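Local structure of protease (Helicobacter pylori, 5EUF) at residues B[149-154]-B[412-416]; B[246-250]-B[415-419]; B[342-347]-B[394-400]. The protein is a zinc-dependent peptidase of the M16 family that probably cleaves the cytoplasmic domain of human junctional adhesion molecule A, weakening gastric epithelial adhesion. All coordinates share one frame. Residue numbers count along the deposited sequence, not the author numbering.

Contact 1 (B[149-154]-B[412-416]); sequences RFFNTA and STTVF
A helix packs on an inner strand of a mixed sheet here, next to its edge strand 238-243: the C-terminal end of helix 142-154 meets the start of strand 412-418, the last strand of the chain. The short axes approach to 8.1 Å, and their directions differ by 144°, so helix and strand run roughly antiparallel. CA atoms are nearest at Phe150–Val415 (5.9 Å) and Ala154–Thr413 (5.4 Å), one helical turn against two strand residues. Strand alternation brings Thr413 and Val415 to this face; their beta-branched side chains suit the extended backbone. Phe150, with chi1 near 174° (t), carries its ring to the backbone of Thr413, edge first: Phe150 CE1 lies 3.3 Å from Thr413 O, while its CD1 is 4.0 Å from Val415 CG2. Small residues permit the close approach: Ala154 CB is 3.4 Å from Thr413 OG1, and Thr153 CG2 is 3.7 Å from Thr413 CG2. Thr153 can face this largely apolar surface because its OG1 donates to Arg149 O (2.8 Å) one turn back. The strand's other face, bearing Thr414 and Phe416, is covered by helix 323-338, so strand 412-418, flanked by 238-243 and 251-258, lies sandwiched between two helices.

Contact 2 (B[246-250]-B[415-419]); sequences GVHLE and VFLKP
Gly246 lies in the loop that joins strands 238-243 and 251-258 and passes the C-terminal end of strand 412-418, which lies between them. Val247 (phi/psi -72/168) turns its CA-to-CB bond toward the strand and, with chi1 near -45° (m), spreads both methyls over it: CG1 lies 4.1 Å from Leu417 CD2, and CG2 lies 4.1 Å from Pro419 CD and 3.3 Å from Pro419 O. A branched apolar residue thus shields the buried Leu417 at the open end of the sheet. His248 points away and is poorly ordered, but its backbone passes the chain end, His248 CA making a CA-H...O contact of 3.4 Å with Pro419 O. Leu249, extended, also points away. Glu250 CA lies 5.2 Å from Lys418 CA, the closest CA pair of the two segments; a second CA-H...O contact joins Glu250 CA to Leu417 O at 3.2 Å. The aliphatic part of Lys418 lies beside the carboxylate, Glu250 OE1 being 3.7 Å from Lys418 CE, yet each polar end has its own partner: Glu250 OE1 accepts from Ala323 N, and Lys418 NZ forms a salt bridge with Glu324 OE2. The peptide bond before Pro419 is cis. Leu417 and Trp251 pair through their backbones, so this is the end of a mixed sheet, where the 238-243 to 251-258 connection spans the C-terminal strand inserted between them, parallel to the first and antiparallel to the second.

Contact 3 (B[342-347]-B[394-400]); sequences ITQAEL and LKVSDLV
Val396, in the first turn of helix 396-406, wedges between Ile342, just before helix 344-361, and Leu347 in its first turn. With chi1 near 171° (t), its CG1 lies 3.6 Å from Ile342 CB and its CG2 3.6 Å from Leu347 CD2. The two backbones come closest here, Ile342 and Val396 having CA atoms 6.6 Å apart. Ile342, still extended (phi/psi -123/121), reaches further with its long branch: CD1 is 3.9 Å from both Leu399 CB and Val400 CG2. The contact therefore joins two helix N termini, and polar residues shape each start. Thr343 is the N-cap of helix 344-361 and forms a capping box with Glu346: Glu346 N donates to Thr343 OG1 (2.7 Å), and Thr343 N to Glu346 OE1 (3.1 Å). A threonine hydroxyl and a glutamate three residues on suit these places, since the first amides of a helix have no backbone acceptors within it. At the start of helix 396-406, Lys395 occupies the N-cap position, and its backbone N donates to Asp398 OD2 at 3.0 Å. Apolar residues face inward between these starts. Leu347 (chi1 t, chi2 p) sets CD1 4.1 Å from Leu399 CD1 and CD2 3.7 Å from Leu394 O, a carbonyl that accepts from Lys351 NZ. Nearer the solvent, Gln344 bends in so that NE2 lies 3.7 Å from Val396 CG2, while Leu394 is buried against helix 266-276.

In the fold
Followed from the N terminus, the chain first lays down helix 142-154, whose last turns wait some 258 residues for the strand that closes contact 1. Loop 246-250 comes next and opens contact 2. Only then do both ends of contact 3 appear, 342-347 and 394-400, closing a largely helical loop of 46 residues nested inside the loops of the other two. Helix 396-406 leads directly into strand 412-418, where contacts 1 and 2 both close, sharing Val415 and Phe416. That final strand thus ties an earlier helix and a strand connection to one sheet, while contact 3 joins helices about 29 Å from contact 1, centre to centre.

Contact 1 (B[149-154]-B[412-416])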
ATOM      1  N   ARG B 149       5.920  10.406   3.116  1.00 20.53           N
ATOM      2  CA  ARG B 149       6.475   9.832   1.894  1.00 22.79           C
ATOM      3  C   ARG B 149       7.591   8.828   2.183  1.00 24.58           C
ATOM      4  O   ARG B 149       7.858   7.942   1.368  1.00 22.98           O
ATOM      5  CB  ARG B 149       6.997  10.936   0.968  1.00 17.23           C
ATOM      6  CG  ARG B 149       5.916  11.844   0.389  1.00 18.07           C
ATOM      7  CD  ARG B 149       5.013  11.117  -0.602  1.00 24.04           C
ATOM      8  NE  ARG B 149       5.728  10.679  -1.800  1.00 37.93           N
ATOM      9  CZ  ARG B 149       6.117   9.426  -2.025  1.00 43.72           C
ATOM     10  NH1 ARG B 149       5.859   8.478  -1.136  1.00 39.76           N
ATOM     11  NH2 ARG B 149       6.763   9.120  -3.142  1.00 45.54           N
ATOM     12  N   PHE B 150       8.243   8.960   3.334  1.00 26.18           N
ATOM     13  CA  PHE B 150       9.285   8.009   3.705  1.00 29.80           C
ATOM     14  C   PHE B 150       8.691   6.631   3.954  1.00 35.09           C
ATOM     15  O   PHE B 150       9.147   5.637   3.388  1.00 40.48           O
ATOM     16  CB  PHE B 150      10.055   8.470   4.946  1.00 17.35           C
ATOM     17  CG  PHE B 150      11.043   7.451   5.453  1.00 22.39           C
ATOM     18  CD1 PHE B 150      12.315   7.367   4.912  1.00 29.77           C
ATOM     19  CD2 PHE B 150      10.693   6.565   6.465  1.00 21.44           C
ATOM     20  CE1 PHE B 150      13.222   6.423   5.372  1.00 30.97           C
ATOM     21  CE2 PHE B 150      11.592   5.620   6.927  1.00 15.00           C
ATOM     22  CZ  PHE B 150      12.857   5.548   6.381  1.00 17.11           C
ATOM     23  N   PHE B 151       7.674   6.575   4.807  1.00 13.86           N
ATOM     24  CA  PHE B 151       7.070   5.301   5.169  1.00 28.92           C
ATOM     25  C   PHE B 151       6.371   4.651   3.977  1.00 24.70           C
ATOM     26  O   PHE B 151       6.261   3.428   3.909  1.00 30.00           O
ATOM     27  CB  PHE B 151       6.100   5.482   6.338  1.00 15.66           C
ATOM     28  CG  PHE B 151       6.782   5.590   7.673  1.00 18.81           C
ATOM     29  CD1 PHE B 151       7.178   4.452   8.356  1.00 18.66           C
ATOM     30  CD2 PHE B 151       7.037   6.828   8.242  1.00 36.12           C
ATOM     31  CE1 PHE B 151       7.812   4.545   9.585  1.00 22.00           C
ATOM     32  CE2 PHE B 151       7.672   6.929   9.472  1.00 21.30           C
ATOM     33  CZ  PHE B 151       8.059   5.787  10.143  1.00 18.81           C
ATOM     34  N   ASN B 152       5.913   5.469   3.033  1.00 15.59           N
ATOM     35  CA  ASN B 152       5.388   4.951   1.772  1.00 25.10           C
ATOM     36  C   ASN B 152       6.455   4.172   1.012  1.00 28.73           C
ATOM     37  O   ASN B 152       6.159   3.182   0.338  1.00 15.20           O
ATOM     38  CB  ASN B 152       4.862   6.084   0.886  1.00 26.80           C
ATOM     39  CG  ASN B 152       3.645   6.768   1.467  1.00 32.29           C
ATOM     40  OD1 ASN B 152       3.349   7.917   1.133  1.00 26.37           O
ATOM     41  ND2 ASN B 152       2.929   6.067   2.339  1.00 30.76           N
ATOM     42  N   THR B 153       7.697   4.630   1.126  1.00 14.96           N
ATOM     43  CA  THR B 153       8.810   4.042   0.392  1.00 27.63           C
ATOM     44  C   THR B 153       9.419   2.859   1.139  1.00 33.07           C
ATOM     45  O   THR B 153       9.645   1.797   0.556  1.00 41.79           O
ATOM     46  CB  THR B 153       9.912   5.087   0.121  1.00 19.18           C
ATOM     47  OG1 THR B 153       9.323   6.282  -0.403  1.00 16.83           O
ATOM     48  CG2 THR B 153      10.934   4.551  -0.869  1.00 16.17           C
ATOM     49  N   ALA B 154       9.680   3.053   2.428  1.00 24.81           N
ATOM     50  CA  ALA B 154      10.358   2.053   3.246  1.00 26.06           C
ATOM     51  C   ALA B 154       9.530   0.782   3.406  1.00 21.66           C
ATOM     52  O   ALA B 154      10.073  -0.323   3.418  1.00 14.09           O
ATOM     53  CB  ALA B 154      10.697   2.636   4.610  1.00 24.94           C
ATOM     54  N   SER B 412      18.382   0.280   3.348  1.00 36.05           N
ATOM     55  CA  SER B 412      18.266   1.729   3.405  1.00 20.61           C
ATOM     56  C   SER B 412      17.076   2.236   2.604  1.00 27.78           C
ATOM     57  O   SER B 412      16.750   1.711   1.542  1.00 36.50           O
ATOM     58  CB  SER B 412      19.548   2.392   2.896  1.00 35.02           C
ATOM     59  OG  SER B 412      19.656   2.284   1.487  1.00 28.46           O
ATOM     60  N   THR B 413      16.430   3.263   3.138  1.00 33.79           N
ATOM     61  CA  THR B 413      15.375   3.974   2.437  1.00 24.82           C
ATOM     62  C   THR B 413      15.700   5.458   2.481  1.00 26.19           C
ATOM     63  O   THR B 413      15.963   6.009   3.548  1.00 36.37           O
ATOM     64  CB  THR B 413      13.996   3.718   3.061  1.00 28.22           C
ATOM     65  OG1 THR B 413      13.728   2.308   3.069  1.00 35.63           O
ATOM     66  CG2 THR B 413      12.914   4.444   2.275  1.00 17.17           C
ATOM     67  N   THR B 414      15.695   6.102   1.321  1.00 18.51           N
ATOM     68  CA  THR B 414      16.103   7.495   1.227  1.00 19.10           C
ATOM     69  C   THR B 414      15.067   8.341   0.499  1.00 24.94           C
ATOM     70  O   THR B 414      14.677   8.029  -0.623  1.00 19.97           O
ATOM     71  CB  THR B 414      17.454   7.627   0.508  1.00 28.13           C
ATOM     72  OG1 THR B 414      18.444   6.857   1.200  1.00 41.52           O
ATOM     73  CG2 THR B 414      17.888   9.077   0.455  1.00 32.43           C
ATOM     74  N   VAL B 415      14.621   9.417   1.140  1.00 24.32           N
ATOM     75  CA  VAL B 415      13.649  10.314   0.525  1.00 23.98           C
ATOM     76  C   VAL B 415      14.157  11.752   0.512  1.00 33.77           C
ATOM     77  O   VAL B 415      14.498  12.307   1.556  1.00 42.23           O
ATOM     78  CB  VAL B 415      12.293  10.261   1.254  1.00 22.36           C
ATOM     79  CG1 VAL B 415      11.321  11.263   0.649  1.00 20.36           C
ATOM     80  CG2 VAL B 415      11.720   8.853   1.199  1.00 18.87           C
ATOM     81  N   PHE B 416      14.207  12.346  -0.678  1.00 36.36           N
ATOM     82  CA  PHE B 416      14.666  13.722  -0.841  1.00 27.09           C
ATOM     83  C   PHE B 416      13.495  14.695  -0.941  1.00 35.91           C
ATOM     84  O   PHE B 416      12.488  14.404  -1.589  1.00 41.07           O
ATOM     85  CB  PHE B 416      15.546  13.850  -2.086  1.00 24.46           C
ATOM     86  CG  PHE B 416      16.804  13.033  -2.033  1.00 40.84           C
ATOM     87  CD1 PHE B 416      17.621  13.063  -0.914  1.00 38.58           C
ATOM     88  CD2 PHE B 416      17.169  12.230  -3.103  1.00 44.50           C
ATOM     89  CE1 PHE B 416      18.781  12.309  -0.868  1.00 43.21           C
ATOM     90  CE2 PHE B 416      18.327  11.476  -3.062  1.00 36.24           C
ATOM     91  CZ  PHE B 416      19.134  11.515  -1.943  1.00 37.62           C
TER

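Contact 2 (B[246-250]-B[415-419])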
ATOM      1  N   GLY B 246       5.644  24.377  -1.798  1.00 67.39           N
ATOM      2  CA  GLY B 246       5.718  25.114  -0.550  1.00 75.73           C
ATOM      3  C   GLY B 246       7.107  25.198   0.055  1.00 82.56           C
ATOM      4  O   GLY B 246       7.445  26.182   0.713  1.00 95.42           O
ATOM      5  N   VAL B 247       7.917  24.169  -0.172  1.00 80.24           N
ATOM      6  CA  VAL B 247       9.247  24.098   0.424  1.00 70.50           C
ATOM      7  C   VAL B 247      10.212  25.090  -0.221  1.00 69.27           C
ATOM      8  O   VAL B 247       9.911  25.678  -1.262  1.00 67.50           O
ATOM      9  CB  VAL B 247       9.834  22.677   0.313  1.00 62.26           C
ATOM     10  CG1 VAL B 247       8.786  21.645   0.702  1.00 62.25           C
ATOM     11  CG2 VAL B 247      10.341  22.416  -1.095  1.00 60.17           C
ATOM     12  N   HIS B 248      11.368  25.279   0.409  1.00 66.90           N
ATOM     13  CA  HIS B 248      12.397  26.165  -0.125  1.00 72.12           C
ATOM     14  C   HIS B 248      13.791  25.647   0.222  1.00 63.32           C
ATOM     15  O   HIS B 248      14.740  25.836  -0.537  1.00 52.23           O
ATOM     16  CB  HIS B 248      12.209  27.589   0.397  1.00 84.08           C
ATOM     17  CG  HIS B 248      12.755  28.643  -0.516  1.00100.68           C
ATOM     18  ND1 HIS B 248      12.683  29.989  -0.227  1.00107.07           N
ATOM     19  CD2 HIS B 248      13.375  28.548  -1.716  1.00104.44           C
ATOM     20  CE1 HIS B 248      13.241  30.678  -1.208  1.00107.13           C
ATOM     21  NE2 HIS B 248      13.668  29.827  -2.124  1.00105.78           N
ATOM     22  N   LEU B 249      13.905  24.996   1.377  1.00 67.19           N
ATOM     23  CA  LEU B 249      15.137  24.307   1.754  1.00 67.92           C
ATOM     24  C   LEU B 249      15.018  22.828   1.410  1.00 66.76           C
ATOM     25  O   LEU B 249      13.916  22.284   1.382  1.00 78.29           O
ATOM     26  CB  LEU B 249      15.432  24.482   3.245  1.00 63.64           C
ATOM     27  CG  LEU B 249      15.686  25.907   3.732  1.00 62.71           C
ATOM     28  CD1 LEU B 249      16.143  25.911   5.187  1.00 52.34           C
ATOM     29  CD2 LEU B 249      16.707  26.595   2.841  1.00 69.29           C
ATOM     30  N   GLU B 250      16.146  22.177   1.148  1.00 55.21           N
ATOM     31  CA  GLU B 250      16.117  20.761   0.804  1.00 44.10           C
ATOM     32  C   GLU B 250      16.282  19.877   2.039  1.00 37.50           C
ATOM     33  O   GLU B 250      17.168  20.096   2.863  1.00 44.45           O
ATOM     34  CB  GLU B 250      17.194  20.433  -0.235  1.00 37.97           C
ATOM     35  CG  GLU B 250      16.922  21.042  -1.607  1.00 47.00           C
ATOM     36  CD  GLU B 250      17.730  20.392  -2.719  1.00 50.72           C
ATOM     37  OE1 GLU B 250      18.343  19.332  -2.478  1.00 42.12           O
ATOM     38  OE2 GLU B 250      17.746  20.943  -3.839  1.00 52.72           O
ATOM     39  N   VAL B 415      14.621   9.417   1.140  1.00 24.32           N
ATOM     40  CA  VAL B 415      13.649  10.314   0.525  1.00 23.98           C
ATOM     41  C   VAL B 415      14.157  11.752   0.512  1.00 33.77           C
ATOM     42  O   VAL B 415      14.498  12.307   1.556  1.00 42.23           O
ATOM     43  CB  VAL B 415      12.293  10.261   1.254  1.00 22.36           C
ATOM     44  CG1 VAL B 415      11.321  11.263   0.649  1.00 20.36           C
ATOM     45  CG2 VAL B 415      11.720   8.853   1.199  1.00 18.87           C
ATOM     46  N   PHE B 416      14.207  12.346  -0.678  1.00 36.36           N
ATOM     47  CA  PHE B 416      14.666  13.722  -0.841  1.00 27.09           C
ATOM     48  C   PHE B 416      13.495  14.695  -0.941  1.00 35.91           C
ATOM     49  O   PHE B 416      12.488  14.404  -1.589  1.00 41.07           O
ATOM     50  CB  PHE B 416      15.546  13.850  -2.086  1.00 24.46           C
ATOM     51  CG  PHE B 416      16.804  13.033  -2.033  1.00 40.84           C
ATOM     52  CD1 PHE B 416      17.621  13.063  -0.914  1.00 38.58           C
ATOM     53  CD2 PHE B 416      17.169  12.230  -3.103  1.00 44.50           C
ATOM     54  CE1 PHE B 416      18.781  12.309  -0.868  1.00 43.21           C
ATOM     55  CE2 PHE B 416      18.327  11.476  -3.062  1.00 36.24           C
ATOM     56  CZ  PHE B 416      19.134  11.515  -1.943  1.00 37.62           C
ATOM     57  N   LEU B 417      13.633  15.854  -0.305  1.00 38.05           N
ATOM     58  CA  LEU B 417      12.609  16.888  -0.391  1.00 34.65           C
ATOM     59  C   LEU B 417      13.145  18.121  -1.112  1.00 43.97           C
ATOM     60  O   LEU B 417      14.051  18.795  -0.626  1.00 38.65           O
ATOM     61  CB  LEU B 417      12.104  17.261   1.000  1.00 34.85           C
ATOM     62  CG  LEU B 417      10.808  18.070   1.021  1.00 37.18           C
ATOM     63  CD1 LEU B 417       9.721  17.342   0.254  1.00 25.32           C
ATOM     64  CD2 LEU B 417      10.373  18.335   2.450  1.00 31.76           C
ATOM     65  N   LYS B 418      12.574  18.404  -2.279  1.00 43.89           N
ATOM     66  CA  LYS B 418      13.031  19.491  -3.137  1.00 37.53           C
ATOM     67  C   LYS B 418      11.843  20.337  -3.598  1.00 58.23           C
ATOM     68  O   LYS B 418      10.695  19.936  -3.411  1.00 73.16           O
ATOM     69  CB  LYS B 418      13.784  18.919  -4.342  1.00 38.77           C
ATOM     70  CG  LYS B 418      15.018  18.118  -3.992  1.00 29.53           C
ATOM     71  CD  LYS B 418      15.678  17.575  -5.247  1.00 30.17           C
ATOM     72  CE  LYS B 418      16.995  16.897  -4.921  1.00 49.22           C
ATOM     73  NZ  LYS B 418      17.696  16.430  -6.149  1.00 52.34           N
ATOM     74  N   PRO B 419      12.098  21.524  -4.176  1.00 56.18           N
ATOM     75  CA  PRO B 419      13.364  22.263  -4.267  1.00 56.22           C
ATOM     76  C   PRO B 419      13.598  23.129  -3.038  1.00 66.76           C
ATOM     77  O   PRO B 419      12.759  23.985  -2.761  1.00 71.54           O
ATOM     78  CB  PRO B 419      13.179  23.134  -5.521  1.00 51.74           C
ATOM     79  CG  PRO B 419      11.942  22.605  -6.202  1.00 55.96           C
ATOM     80  CD  PRO B 419      11.096  22.080  -5.096  1.00 55.30           C
TER

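Contact 3 (B[342-347]-B[394-400])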
ATOM      1  N   ILE B 342      34.445   4.906  17.874  1.00 44.03           N
ATOM      2  CA  ILE B 342      33.760   5.502  19.015  1.00 26.49           C
ATOM      3  C   ILE B 342      34.694   5.542  20.215  1.00 27.67           C
ATOM      4  O   ILE B 342      35.172   4.502  20.670  1.00 44.25           O
ATOM      5  CB  ILE B 342      32.499   4.726  19.405  1.00 25.27           C
ATOM      6  CG1 ILE B 342      31.677   4.360  18.171  1.00 51.28           C
ATOM      7  CG2 ILE B 342      31.671   5.535  20.389  1.00 36.06           C
ATOM      8  CD1 ILE B 342      30.504   3.462  18.487  1.00 51.08           C
ATOM      9  N   THR B 343      34.952   6.738  20.730  1.00 32.47           N
ATOM     10  CA  THR B 343      35.852   6.889  21.868  1.00 39.91           C
ATOM     11  C   THR B 343      35.219   6.345  23.138  1.00 46.56           C
ATOM     12  O   THR B 343      33.993   6.318  23.270  1.00 41.03           O
ATOM     13  CB  THR B 343      36.235   8.358  22.107  1.00 50.82           C
ATOM     14  OG1 THR B 343      35.148   9.042  22.745  1.00 29.99           O
ATOM     15  CG2 THR B 343      36.578   9.045  20.793  1.00 49.77           C
ATOM     16  N   GLN B 344      36.059   5.914  24.074  1.00 48.43           N
ATOM     17  CA  GLN B 344      35.578   5.478  25.378  1.00 39.86           C
ATOM     18  C   GLN B 344      34.897   6.636  26.094  1.00 40.09           C
ATOM     19  O   GLN B 344      33.927   6.441  26.829  1.00 33.38           O
ATOM     20  CB  GLN B 344      36.725   4.918  26.218  1.00 31.90           C
ATOM     21  CG  GLN B 344      37.086   3.484  25.875  1.00 40.48           C
ATOM     22  CD  GLN B 344      35.957   2.513  26.168  1.00 49.88           C
ATOM     23  OE1 GLN B 344      35.263   2.638  27.178  1.00 57.44           O
ATOM     24  NE2 GLN B 344      35.760   1.545  25.281  1.00 46.11           N
ATOM     25  N   ALA B 345      35.402   7.844  25.860  1.00 35.35           N
ATOM     26  CA  ALA B 345      34.805   9.054  26.414  1.00 37.26           C
ATOM     27  C   ALA B 345      33.389   9.273  25.883  1.00 39.12           C
ATOM     28  O   ALA B 345      32.491   9.646  26.635  1.00 29.65           O
ATOM     29  CB  ALA B 345      35.681  10.262  26.107  1.00 48.29           C
ATOM     30  N   GLU B 346      33.196   9.044  24.586  1.00 39.24           N
ATOM     31  CA  GLU B 346      31.882   9.204  23.970  1.00 42.36           C
ATOM     32  C   GLU B 346      30.870   8.240  24.574  1.00 37.16           C
ATOM     33  O   GLU B 346      29.771   8.640  24.960  1.00 34.07           O
ATOM     34  CB  GLU B 346      31.961   8.995  22.456  1.00 50.55           C
ATOM     35  CG  GLU B 346      32.415  10.220  21.679  1.00 56.24           C
ATOM     36  CD  GLU B 346      32.485   9.974  20.186  1.00 43.77           C
ATOM     37  OE1 GLU B 346      33.128   8.987  19.767  1.00 27.16           O
ATOM     38  OE2 GLU B 346      31.892  10.771  19.430  1.00 51.13           O
ATOM     39  N   LEU B 347      31.251   6.969  24.650  1.00 34.14           N
ATOM     40  CA  LEU B 347      30.398   5.936  25.223  1.00 33.61           C
ATOM     41  C   LEU B 347      30.033   6.253  26.671  1.00 42.01           C
ATOM     42  O   LEU B 347      28.928   5.962  27.124  1.00 46.68           O
ATOM     43  CB  LEU B 347      31.088   4.571  25.145  1.00 26.18           C
ATOM     44  CG  LEU B 347      30.342   3.394  25.779  1.00 39.62           C
ATOM     45  CD1 LEU B 347      29.107   3.031  24.965  1.00 32.82           C
ATOM     46  CD2 LEU B 347      31.257   2.191  25.949  1.00 37.81           C
ATOM     47  N   LEU B 394      26.600  -1.893  27.966  1.00 30.86           N
ATOM     48  CA  LEU B 394      26.924  -1.792  26.550  1.00 36.24           C
ATOM     49  C   LEU B 394      28.395  -1.453  26.360  1.00 35.79           C
ATOM     50  O   LEU B 394      28.910  -0.520  26.971  1.00 32.24           O
ATOM     51  CB  LEU B 394      26.054  -0.736  25.861  1.00 36.05           C
ATOM     52  CG  LEU B 394      24.598  -1.089  25.545  1.00 28.69           C
ATOM     53  CD1 LEU B 394      23.830   0.153  25.133  1.00 21.67           C
ATOM     54  CD2 LEU B 394      24.528  -2.139  24.452  1.00 24.63           C
ATOM     55  N   LYS B 395      29.072  -2.226  25.521  1.00 39.49           N
ATOM     56  CA  LYS B 395      30.426  -1.886  25.118  1.00 42.93           C
ATOM     57  C   LYS B 395      30.360  -1.194  23.763  1.00 41.17           C
ATOM     58  O   LYS B 395      29.350  -1.291  23.068  1.00 43.24           O
ATOM     59  CB  LYS B 395      31.317  -3.131  25.055  1.00 49.33           C
ATOM     60  CG  LYS B 395      31.571  -3.799  26.404  1.00 47.88           C
ATOM     61  CD  LYS B 395      30.621  -4.960  26.645  1.00 58.20           C
ATOM     62  CE  LYS B 395      30.816  -6.056  25.607  1.00 74.28           C
ATOM     63  NZ  LYS B 395      29.878  -7.196  25.811  1.00 84.27           N
ATOM     64  N   VAL B 396      31.424  -0.485  23.399  1.00 42.97           N
ATOM     65  CA  VAL B 396      31.509   0.158  22.092  1.00 30.57           C
ATOM     66  C   VAL B 396      31.279  -0.867  20.987  1.00 47.35           C
ATOM     67  O   VAL B 396      30.596  -0.593  19.999  1.00 54.51           O
ATOM     68  CB  VAL B 396      32.876   0.839  21.881  1.00 37.19           C
ATOM     69  CG1 VAL B 396      33.031   1.299  20.438  1.00 36.16           C
ATOM     70  CG2 VAL B 396      33.045   2.004  22.840  1.00 36.22           C
ATOM     71  N   SER B 397      31.843  -2.057  21.180  1.00 52.73           N
ATOM     72  CA  SER B 397      31.705  -3.149  20.225  1.00 37.50           C
ATOM     73  C   SER B 397      30.239  -3.479  19.958  1.00 36.09           C
ATOM     74  O   SER B 397      29.870  -3.808  18.831  1.00 53.66           O
ATOM     75  CB  SER B 397      32.440  -4.393  20.729  1.00 26.81           C
ATOM     76  OG  SER B 397      31.967  -4.782  22.006  1.00 30.56           O
ATOM     77  N   ASP B 398      29.409  -3.385  20.992  1.00 24.03           N
ATOM     78  CA  ASP B 398      27.977  -3.633  20.840  1.00 36.40           C
ATOM     79  C   ASP B 398      27.359  -2.602  19.904  1.00 37.83           C
ATOM     80  O   ASP B 398      26.548  -2.937  19.040  1.00 27.40           O
ATOM     81  CB  ASP B 398      27.269  -3.609  22.198  1.00 34.31           C
ATOM     82  CG  ASP B 398      27.642  -4.792  23.073  1.00 57.28           C
ATOM     83  OD1 ASP B 398      27.910  -5.881  22.520  1.00 56.52           O
ATOM     84  OD2 ASP B 398      27.668  -4.633  24.314  1.00 57.67           O
ATOM     85  N   LEU B 399      27.757  -1.348  20.074  1.00 31.04           N
ATOM     86  CA  LEU B 399      27.264  -0.267  19.233  1.00 29.22           C
ATOM     87  C   LEU B 399      27.719  -0.439  17.785  1.00 37.21           C
ATOM     88  O   LEU B 399      26.978  -0.132  16.853  1.00 42.48           O
ATOM     89  CB  LEU B 399      27.732   1.086  19.773  1.00 25.28           C
ATOM     90  CG  LEU B 399      26.947   1.723  20.923  1.00 27.39           C
ATOM     91  CD1 LEU B 399      27.011   0.886  22.191  1.00 35.38           C
ATOM     92  CD2 LEU B 399      27.462   3.130  21.186  1.00 29.56           C
ATOM     93  N   VAL B 400      28.939  -0.938  17.603  1.00 39.87           N
ATOM     94  CA  VAL B 400      29.510  -1.096  16.269  1.00 27.93           C
ATOM     95  C   VAL B 400      28.960  -2.341  15.569  1.00 31.88           C
ATOM     96  O   VAL B 400      28.744  -2.335  14.357  1.00 38.79           O
ATOM     97  CB  VAL B 400      31.052  -1.165  16.325  1.00 23.71           C
ATOM     98  CG1 VAL B 400      31.636  -1.325  14.929  1.00 24.18           C
ATOM     99  CG2 VAL B 400      31.608   0.084  16.988  1.00 24.04           C
TER